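PDB 3B7M: cellulase from Rhodothermus marinus, which probably hydrolyses internal beta-1,4-glucosidic bonds of cellulose, as an endoglucanase of glycosyl hydrolase family 12 with a beta-jelly-roll fold. Local coordinates for residues Ser1-Ala15 and Cys33-Arg47. Sequence-based numbering, arbitrary orientation. Where two conformers were deposited one is given.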
ATOM      1  N   SER A   1     -11.641  -2.458  22.075  1.00 28.22           N
ATOM      2  CA  SER A   1     -11.887  -0.991  22.127  1.00 28.20           C
ATOM      3  C   SER A   1     -11.417  -0.277  20.847  1.00 27.26           C
ATOM      4  O   SER A   1     -10.696  -0.853  20.027  1.00 27.08           O
ATOM      5  CB  SER A   1     -11.227  -0.389  23.370  1.00 28.78           C
ATOM      6  OG  SER A   1      -9.817  -0.361  23.247  1.00 30.00           O
ATOM      7  N   THR A   2     -11.857   0.967  20.681  1.00 25.95           N
ATOM      8  CA  THR A   2     -11.586   1.757  19.489  1.00 24.81           C
ATOM      9  C   THR A   2     -11.111   3.149  19.893  1.00 23.04           C
ATOM     10  O   THR A   2     -11.355   3.584  21.018  1.00 23.21           O
ATOM     11  CB  THR A   2     -12.834   1.904  18.592  1.00 25.25           C
ATOM     12  OG1 THR A   2     -13.925   2.377  19.381  1.00 27.35           O
ATOM     13  CG2 THR A   2     -13.232   0.583  17.964  1.00 26.00           C
ATOM     14  N   VAL A   3     -10.408   3.818  18.978  1.00 20.97           N
ATOM     15  CA  VAL A   3      -9.981   5.217  19.203  0.50 19.98           C
ATOM     16  C   VAL A   3      -9.974   5.971  17.879  1.00 19.58           C
ATOM     17  O   VAL A   3      -9.756   5.414  16.807  1.00 19.40           O
ATOM     18  CB  VAL A   3      -8.607   5.371  19.987  0.50 19.89           C
ATOM     19  CG1 VAL A   3      -7.416   4.934  19.128  0.50 19.63           C
ATOM     20  CG2 VAL A   3      -8.390   6.838  20.585  0.60 20.13           C
ATOM     21  N   GLU A   4     -10.284   7.263  17.963  1.00 18.54           N
ATOM     22  CA  GLU A   4     -10.267   8.106  16.780  1.00 17.64           C
ATOM     23  C   GLU A   4      -9.000   8.950  16.761  1.00 17.37           C
ATOM     24  O   GLU A   4      -8.703   9.651  17.725  1.00 17.25           O
ATOM     25  CB  GLU A   4     -11.502   8.993  16.684  1.00 17.45           C
ATOM     26  CG  GLU A   4     -11.594   9.722  15.335  1.00 16.34           C
ATOM     27  CD  GLU A   4     -12.868  10.526  15.158  1.00 17.62           C
ATOM     28  OE1 GLU A   4     -13.155  11.444  15.970  1.00 17.11           O
ATOM     29  OE2 GLU A   4     -13.587  10.249  14.181  1.00 17.54           O
ATOM     30  N   LEU A   5      -8.253   8.849  15.665  1.00 17.06           N
ATOM     31  CA  LEU A   5      -6.973   9.532  15.494  1.00 17.15           C
ATOM     32  C   LEU A   5      -7.160  10.645  14.492  1.00 16.94           C
ATOM     33  O   LEU A   5      -7.488  10.370  13.343  1.00 17.40           O
ATOM     34  CB  LEU A   5      -5.898   8.568  14.941  1.00 17.18           C
ATOM     35  CG  LEU A   5      -5.589   7.247  15.657  1.00 17.44           C
ATOM     36  CD1 LEU A   5      -4.466   6.525  14.925  1.00 15.64           C
ATOM     37  CD2 LEU A   5      -5.204   7.485  17.106  1.00 17.97           C
ATOM     38  N   CYS A   6      -6.911  11.884  14.901  1.00 16.52           N
ATOM     39  CA  CYS A   6      -7.158  13.038  14.038  1.00 16.27           C
ATOM     40  C   CYS A   6      -5.889  13.849  13.766  1.00 16.38           C
ATOM     41  O   CYS A   6      -5.912  14.821  13.007  1.00 15.58           O
ATOM     42  CB  CYS A   6      -8.258  13.941  14.635  1.00 16.08           C
ATOM     43  SG  CYS A   6      -9.939  13.210  14.659  1.00 15.44           S
ATOM     44  N   GLY A   7      -4.791  13.456  14.411  1.00 16.65           N
ATOM     45  CA  GLY A   7      -3.517  14.103  14.212  1.00 17.06           C
ATOM     46  C   GLY A   7      -2.865  13.648  12.927  1.00 17.76           C
ATOM     47  O   GLY A   7      -2.913  12.464  12.569  1.00 16.74           O
ATOM     48  N   GLN A   8      -2.241  14.605  12.248  1.00 18.69           N
ATOM     49  CA  GLN A   8      -1.598  14.400  10.958  1.00 20.50           C
ATOM     50  C   GLN A   8      -0.678  13.174  10.928  1.00 20.18           C
ATOM     51  O   GLN A   8      -0.664  12.445   9.938  1.00 19.97           O
ATOM     52  CB  GLN A   8      -0.833  15.677  10.549  1.00 20.37           C
ATOM     53  CG  GLN A   8       0.076  15.521   9.335  1.00 22.01           C
ATOM     54  CD  GLN A   8       0.841  16.800   8.978  1.00 23.97           C
ATOM     55  OE1 GLN A   8       1.122  17.643   9.843  1.00 28.57           O
ATOM     56  NE2 GLN A   8       1.181  16.946   7.692  1.00 25.84           N
ATOM     57  N   TRP A   9       0.065  12.952  12.013  1.00 20.68           N
ATOM     58  CA  TRP A   9       1.070  11.897  12.072  1.00 21.54           C
ATOM     59  C   TRP A   9       0.781  10.859  13.170  1.00 21.40           C
ATOM     60  O   TRP A   9       1.696  10.143  13.615  1.00 21.06           O
ATOM     61  CB  TRP A   9       2.488  12.507  12.242  1.00 23.49           C
ATOM     62  CG  TRP A   9       2.915  13.474  11.133  1.00 25.32           C
ATOM     63  CD1 TRP A   9       2.881  13.235   9.789  1.00 27.80           C
ATOM     64  CD2 TRP A   9       3.451  14.807  11.283  1.00 26.56           C
ATOM     65  NE1 TRP A   9       3.354  14.328   9.093  1.00 28.82           N
ATOM     66  CE2 TRP A   9       3.709  15.305   9.986  1.00 27.15           C
ATOM     67  CE3 TRP A   9       3.736  15.624  12.386  1.00 30.32           C
ATOM     68  CZ2 TRP A   9       4.235  16.600   9.752  1.00 28.59           C
ATOM     69  CZ3 TRP A   9       4.267  16.933  12.155  1.00 28.93           C
ATOM     70  CH2 TRP A   9       4.509  17.394  10.844  1.00 28.07           C
ATOM     71  N   ASP A  10      -0.480  10.779  13.609  1.00 20.58           N
ATOM     72  CA  ASP A  10      -0.875   9.810  14.625  1.00 20.73           C
ATOM     73  C   ASP A  10      -0.666   8.384  14.144  1.00 20.57           C
ATOM     74  O   ASP A  10      -0.891   8.078  12.972  1.00 20.38           O
ATOM     75  CB  ASP A  10      -2.340   9.979  15.027  1.00 20.41           C
ATOM     76  CG  ASP A  10      -2.563  11.160  15.954  1.00 22.09           C
ATOM     77  OD1 ASP A  10      -1.591  11.813  16.368  1.00 24.26           O
ATOM     78  OD2 ASP A  10      -3.726  11.453  16.266  1.00 24.70           O
ATOM     79  N   THR A  11      -0.229   7.533  15.066  1.00 20.62           N
ATOM     80  CA  THR A  11      -0.116   6.107  14.806  0.50 21.09           C
ATOM     81  C   THR A  11      -0.498   5.303  16.050  1.00 21.16           C
ATOM     82  O   THR A  11      -0.422   5.808  17.175  1.00 21.71           O
ATOM     83  CB  THR A  11       1.299   5.729  14.316  0.50 20.94           C
ATOM     84  OG1 THR A  11       1.322   4.352  13.928  0.50 20.86           O
ATOM     85  CG2 THR A  11       2.332   5.963  15.412  0.50 21.74           C
ATOM     86  N   ARG A  12      -0.924   4.064  15.831  1.00 20.93           N
ATOM     87  CA  ARG A  12      -1.217   3.118  16.911  1.00 20.87           C
ATOM     88  C   ARG A  12      -0.749   1.717  16.525  1.00 20.15           C
ATOM     89  O   ARG A  12      -0.930   1.291  15.382  1.00 19.53           O
ATOM     90  CB  ARG A  12      -2.727   3.055  17.195  1.00 21.08           C
ATOM     91  CG  ARG A  12      -3.298   4.247  17.988  1.00 23.38           C
ATOM     92  CD  ARG A  12      -2.715   4.346  19.396  1.00 27.04           C
ATOM     93  NE  ARG A  12      -3.383   5.399  20.164  1.00 31.77           N
ATOM     94  CZ  ARG A  12      -3.062   6.690  20.123  1.00 32.58           C
ATOM     95  NH1 ARG A  12      -2.067   7.120  19.352  1.00 33.42           N
ATOM     96  NH2 ARG A  12      -3.738   7.554  20.863  1.00 33.48           N
ATOM     97  N   THR A  13      -0.144   1.015  17.477  1.00 19.71           N
ATOM     98  CA  THR A  13       0.189  -0.393  17.331  0.50 19.35           C
ATOM     99  C   THR A  13      -1.088  -1.171  17.620  1.00 19.69           C
ATOM    100  O   THR A  13      -1.817  -0.831  18.567  1.00 19.76           O
ATOM    101  CB  THR A  13       1.301  -0.818  18.335  0.50 19.62           C
ATOM    102  OG1 THR A  13       2.427   0.066  18.226  0.50 18.61           O
ATOM    103  CG2 THR A  13       1.755  -2.233  18.074  0.50 18.50           C
ATOM    104  N   VAL A  14      -1.366  -2.192  16.818  1.00 18.90           N
ATOM    105  CA  VAL A  14      -2.596  -2.956  16.950  1.00 18.73           C
ATOM    106  C   VAL A  14      -2.321  -4.455  16.818  1.00 19.52           C
ATOM    107  O   VAL A  14      -1.184  -4.870  16.544  1.00 19.25           O
ATOM    108  CB  VAL A  14      -3.634  -2.534  15.858  1.00 19.01           C
ATOM    109  CG1 VAL A  14      -3.988  -1.039  15.981  1.00 17.38           C
ATOM    110  CG2 VAL A  14      -3.100  -2.838  14.464  1.00 17.48           C
ATOM    111  N   ALA A  15      -3.362  -5.265  17.025  1.00 20.11           N
ATOM    112  CA  ALA A  15      -3.308  -6.696  16.752  1.00 20.09           C
ATOM    113  C   ALA A  15      -2.138  -7.373  17.459  1.00 20.30           C
ATOM    114  O   ALA A  15      -1.328  -8.058  16.833  1.00 20.26           O
ATOM    115  CB  ALA A  15      -3.246  -6.932  15.245  1.00 20.47           C
ATOM    116  N   CYS A  33      -9.500  12.193  10.044  1.00 13.51           N
ATOM    117  CA  CYS A  33      -9.573  11.288  11.189  1.00 13.98           C
ATOM    118  C   CYS A  33      -9.858   9.853  10.747  1.00 14.11           C
ATOM    119  O   CYS A  33     -10.595   9.628   9.800  1.00 14.32           O
ATOM    120  CB  CYS A  33     -10.676  11.697  12.173  1.00 13.82           C
ATOM    121  SG  CYS A  33     -10.612  13.398  12.768  1.00 14.99           S
ATOM    122  N   ILE A  34      -9.255   8.890  11.431  1.00 13.96           N
ATOM    123  CA  ILE A  34      -9.612   7.488  11.237  1.00 14.81           C
ATOM    124  C   ILE A  34     -10.001   6.892  12.592  1.00 14.59           C
ATOM    125  O   ILE A  34      -9.426   7.249  13.614  1.00 14.34           O
ATOM    126  CB  ILE A  34      -8.487   6.661  10.581  1.00 14.11           C
ATOM    127  CG1 ILE A  34      -7.197   6.746  11.408  1.00 14.50           C
ATOM    128  CG2 ILE A  34      -8.245   7.144   9.166  1.00 15.37           C
ATOM    129  CD1 ILE A  34      -6.081   5.829  10.912  1.00 15.49           C
ATOM    130  N   GLU A  35     -11.000   6.026  12.583  1.00 15.12           N
ATOM    131  CA  GLU A  35     -11.401   5.311  13.775  1.00 16.67           C
ATOM    132  C   GLU A  35     -10.816   3.908  13.696  1.00 16.71           C
ATOM    133  O   GLU A  35     -11.070   3.177  12.728  1.00 16.55           O
ATOM    134  CB  GLU A  35     -12.914   5.253  13.865  1.00 16.84           C
ATOM    135  CG  GLU A  35     -13.384   4.536  15.096  1.00 20.04           C
ATOM    136  CD  GLU A  35     -14.869   4.399  15.122  1.00 24.31           C
ATOM    137  OE1 GLU A  35     -15.563   5.420  15.320  1.00 25.56           O
ATOM    138  OE2 GLU A  35     -15.337   3.266  14.936  1.00 27.06           O
ATOM    139  N   VAL A  36     -10.017   3.556  14.701  1.00 16.74           N
ATOM    140  CA  VAL A  36      -9.219   2.343  14.672  1.00 17.62           C
ATOM    141  C   VAL A  36      -9.686   1.348  15.729  1.00 18.45           C
ATOM    142  O   VAL A  36      -9.830   1.709  16.905  1.00 18.34           O
ATOM    143  CB  VAL A  36      -7.705   2.651  14.928  1.00 17.48           C
ATOM    144  CG1 VAL A  36      -6.851   1.413  14.703  1.00 17.63           C
ATOM    145  CG2 VAL A  36      -7.213   3.789  14.031  1.00 17.37           C
ATOM    146  N   GLY A  37      -9.887   0.097  15.309  1.00 18.85           N
ATOM    147  CA  GLY A  37     -10.095  -1.014  16.238  1.00 19.14           C
ATOM    148  C   GLY A  37      -8.743  -1.543  16.665  1.00 19.87           C
ATOM    149  O   GLY A  37      -7.978  -2.024  15.838  1.00 19.30           O
ATOM    150  N   LEU A  38      -8.457  -1.447  17.962  1.00 20.29           N
ATOM    151  CA  LEU A  38      -7.142  -1.750  18.506  1.00 21.98           C
ATOM    152  C   LEU A  38      -6.780  -3.237  18.528  1.00 22.46           C
ATOM    153  O   LEU A  38      -5.597  -3.575  18.550  1.00 22.67           O
ATOM    154  CB  LEU A  38      -6.994  -1.150  19.904  1.00 22.13           C
ATOM    155  CG  LEU A  38      -7.015   0.379  19.958  1.00 24.70           C
ATOM    156  CD1 LEU A  38      -7.348   0.854  21.365  1.00 27.54           C
ATOM    157  CD2 LEU A  38      -5.670   0.952  19.485  1.00 26.10           C
ATOM    158  N   GLU A  39      -7.778  -4.114  18.507  1.00 22.44           N
ATOM    159  CA  GLU A  39      -7.516  -5.556  18.463  1.00 23.38           C
ATOM    160  C   GLU A  39      -7.296  -6.065  17.034  1.00 23.09           C
ATOM    161  O   GLU A  39      -6.421  -6.904  16.785  1.00 23.00           O
ATOM    162  CB  GLU A  39      -8.658  -6.325  19.132  1.00 23.72           C
ATOM    163  CG  GLU A  39      -8.595  -7.856  18.964  1.00 27.23           C
ATOM    164  CD  GLU A  39      -7.449  -8.515  19.736  1.00 31.09           C
ATOM    165  OE1 GLU A  39      -6.900  -7.895  20.673  1.00 32.36           O
ATOM    166  OE2 GLU A  39      -7.102  -9.667  19.398  1.00 34.27           O
ATOM    167  N   THR A  40      -8.081  -5.545  16.094  1.00 22.41           N
ATOM    168  CA  THR A  40      -8.045  -6.019  14.713  1.00 22.03           C
ATOM    169  C   THR A  40      -7.171  -5.161  13.779  1.00 21.34           C
ATOM    170  O   THR A  40      -6.650  -5.659  12.770  1.00 20.73           O
ATOM    171  CB  THR A  40      -9.455  -6.050  14.147  1.00 22.30           C
ATOM    172  OG1 THR A  40     -10.029  -4.747  14.293  1.00 22.85           O
ATOM    173  CG2 THR A  40     -10.313  -7.066  14.913  1.00 23.06           C
ATOM    174  N   GLY A  41      -7.049  -3.870  14.094  1.00 19.62           N
ATOM    175  CA  GLY A  41      -6.452  -2.913  13.161  1.00 18.31           C
ATOM    176  C   GLY A  41      -7.404  -2.384  12.086  1.00 17.16           C
ATOM    177  O   GLY A  41      -6.996  -1.582  11.236  1.00 16.36           O
ATOM    178  N   ASN A  42      -8.652  -2.851  12.114  1.00 15.93           N
ATOM    179  CA  ASN A  42      -9.676  -2.380  11.201  1.00 16.18           C
ATOM    180  C   ASN A  42      -9.829  -0.869  11.382  1.00 15.55           C
ATOM    181  O   ASN A  42      -9.800  -0.374  12.514  1.00 15.46           O
ATOM    182  CB  ASN A  42     -11.035  -3.041  11.496  1.00 15.87           C
ATOM    183  CG  ASN A  42     -11.044  -4.553  11.255  1.00 17.59           C
ATOM    184  OD1 ASN A  42     -10.089  -5.143  10.735  1.00 15.87           O
ATOM    185  ND2 ASN A  42     -12.156  -5.187  11.629  1.00 17.35           N
ATOM    186  N   PHE A  43      -9.980  -0.133  10.286  1.00 15.09           N
ATOM    187  CA  PHE A  43     -10.223   1.298  10.418  1.00 14.84           C
ATOM    188  C   PHE A  43     -11.219   1.863   9.425  1.00 15.12           C
ATOM    189  O   PHE A  43     -11.379   1.345   8.313  1.00 16.07           O
ATOM    190  CB  PHE A  43      -8.909   2.111  10.463  1.00 14.01           C
ATOM    191  CG  PHE A  43      -8.136   2.121   9.173  1.00 13.96           C
ATOM    192  CD1 PHE A  43      -8.379   3.097   8.203  1.00 13.51           C
ATOM    193  CD2 PHE A  43      -7.143   1.178   8.941  1.00 12.01           C
ATOM    194  CE1 PHE A  43      -7.664   3.115   7.024  1.00 13.51           C
ATOM    195  CE2 PHE A  43      -6.414   1.195   7.769  1.00 13.11           C
ATOM    196  CZ  PHE A  43      -6.662   2.172   6.811  1.00 12.72           C
ATOM    197  N   THR A  44     -11.901   2.922   9.852  1.00 14.91           N
ATOM    198  CA  THR A  44     -12.833   3.665   9.014  1.00 14.49           C
ATOM    199  C   THR A  44     -12.348   5.096   8.959  1.00 14.43           C
ATOM    200  O   THR A  44     -12.035   5.681   9.989  1.00 12.68           O
ATOM    201  CB  THR A  44     -14.244   3.655   9.629  1.00 15.03           C
ATOM    202  OG1 THR A  44     -14.676   2.296   9.768  1.00 16.01           O
ATOM    203  CG2 THR A  44     -15.264   4.447   8.754  1.00 15.73           C
ATOM    204  N   ILE A  45     -12.276   5.651   7.753  1.00 14.20           N
ATOM    205  CA  ILE A  45     -12.028   7.072   7.608  1.00 15.44           C
ATOM    206  C   ILE A  45     -13.317   7.855   7.940  1.00 16.08           C
ATOM    207  O   ILE A  45     -14.298   7.817   7.191  1.00 15.65           O
ATOM    208  CB  ILE A  45     -11.490   7.418   6.200  1.00 14.92           C
ATOM    209  CG1 ILE A  45     -10.322   6.476   5.855  1.00 14.97           C
ATOM    210  CG2 ILE A  45     -11.038   8.891   6.160  1.00 17.09           C
ATOM    211  CD1 ILE A  45      -9.762   6.623   4.455  1.00 14.96           C
ATOM    212  N   THR A  46     -13.305   8.545   9.074  1.00 16.65           N
ATOM    213  CA  THR A  46     -14.492   9.249   9.551  1.00 17.71           C
ATOM    214  C   THR A  46     -14.493  10.702   9.093  1.00 18.28           C
ATOM    215  O   THR A  46     -15.545  11.348   9.069  1.00 19.64           O
ATOM    216  CB  THR A  46     -14.586   9.226  11.094  1.00 17.68           C
ATOM    217  OG1 THR A  46     -13.365   9.725  11.628  1.00 18.68           O
ATOM    218  CG2 THR A  46     -14.830   7.813  11.619  1.00 17.91           C
ATOM    219  N   ARG A  47     -13.310  11.210   8.746  1.00 18.40           N
ATOM    220  CA  ARG A  47     -13.134  12.585   8.308  1.00 18.71           C
ATOM    221  C   ARG A  47     -12.015  12.689   7.277  1.00 18.20           C
ATOM    222  O   ARG A  47     -10.938  12.139   7.467  1.00 18.19           O
ATOM    223  CB  ARG A  47     -12.829  13.481   9.508  1.00 19.15           C
ATOM    224  CG  ARG A  47     -12.710  14.956   9.184  1.00 22.91           C
ATOM    225  CD  ARG A  47     -13.485  15.787  10.205  1.00 29.97           C
ATOM    226  NE  ARG A  47     -12.734  16.161  11.407  1.00 34.29           N
ATOM    227  CZ  ARG A  47     -13.067  15.829  12.661  1.00 37.83           C
ATOM    228  NH1 ARG A  47     -14.134  15.068  12.916  1.00 38.82           N
ATOM    229  NH2 ARG A  47     -12.319  16.254  13.674  1.00 38.34           N
TER
HETATM  230  O   HOH W   1     -10.902  -3.684  18.232  1.00 45.83           O
HETATM  231  O   HOH W   2     -14.687  13.580  16.015  1.00 26.91           O
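At one margin of the beta-jelly roll, edge strand 2-5 pairs antiparallel with strand 33-37, and strand 11-14, which belongs to the second sheet, passes over the inner side of this pair. Val3 and Val36 exchange two backbone hydrogen bonds, as do Leu5 and Ile34; Val36 N to Val3 O is 2.8 Å and nearly straight at 171°. Just past the last of these pairs the Cys6 SG-Cys33 SG disulfide (2.0 Å) ties the strand end down. The Arg47 guanidinium lays one face over Cys33 SG, which sits 3.4 Å from its plane. Leu5, Val14, Ile34 and Val36 point into the space between the sheets, where strand 19-22 also packs. There the two methyls of Val36 divide the work: CG2 meets Leu5 CD1, whereas CG1, anti to the backbone N (chi1 -172°), reaches Val14 CG1 at 4.0 Å, the two valine side chains crossing at about a right angle. Val14 CG2 packs on Gly41 CA at 3.6 Å. Glu4 and Glu35 lie on the outer face. The extended chain of Glu4 spans strand 33-37 to reach Thr46, in the classic beta bulge that Thr46 and Arg47 form opposite Cys33. Thr46 OG1 donates to the anti side of Glu4 OE2 at 2.6 Å, 27° out of the carboxylate plane. Replacing Thr46 by valine would probably leave Glu4 OE2 without this hydroxyl donor and the carboxylate freer to turn. The other carboxylate oxygen, Glu4 OE1, accepts from a water oxygen at 2.6 Å.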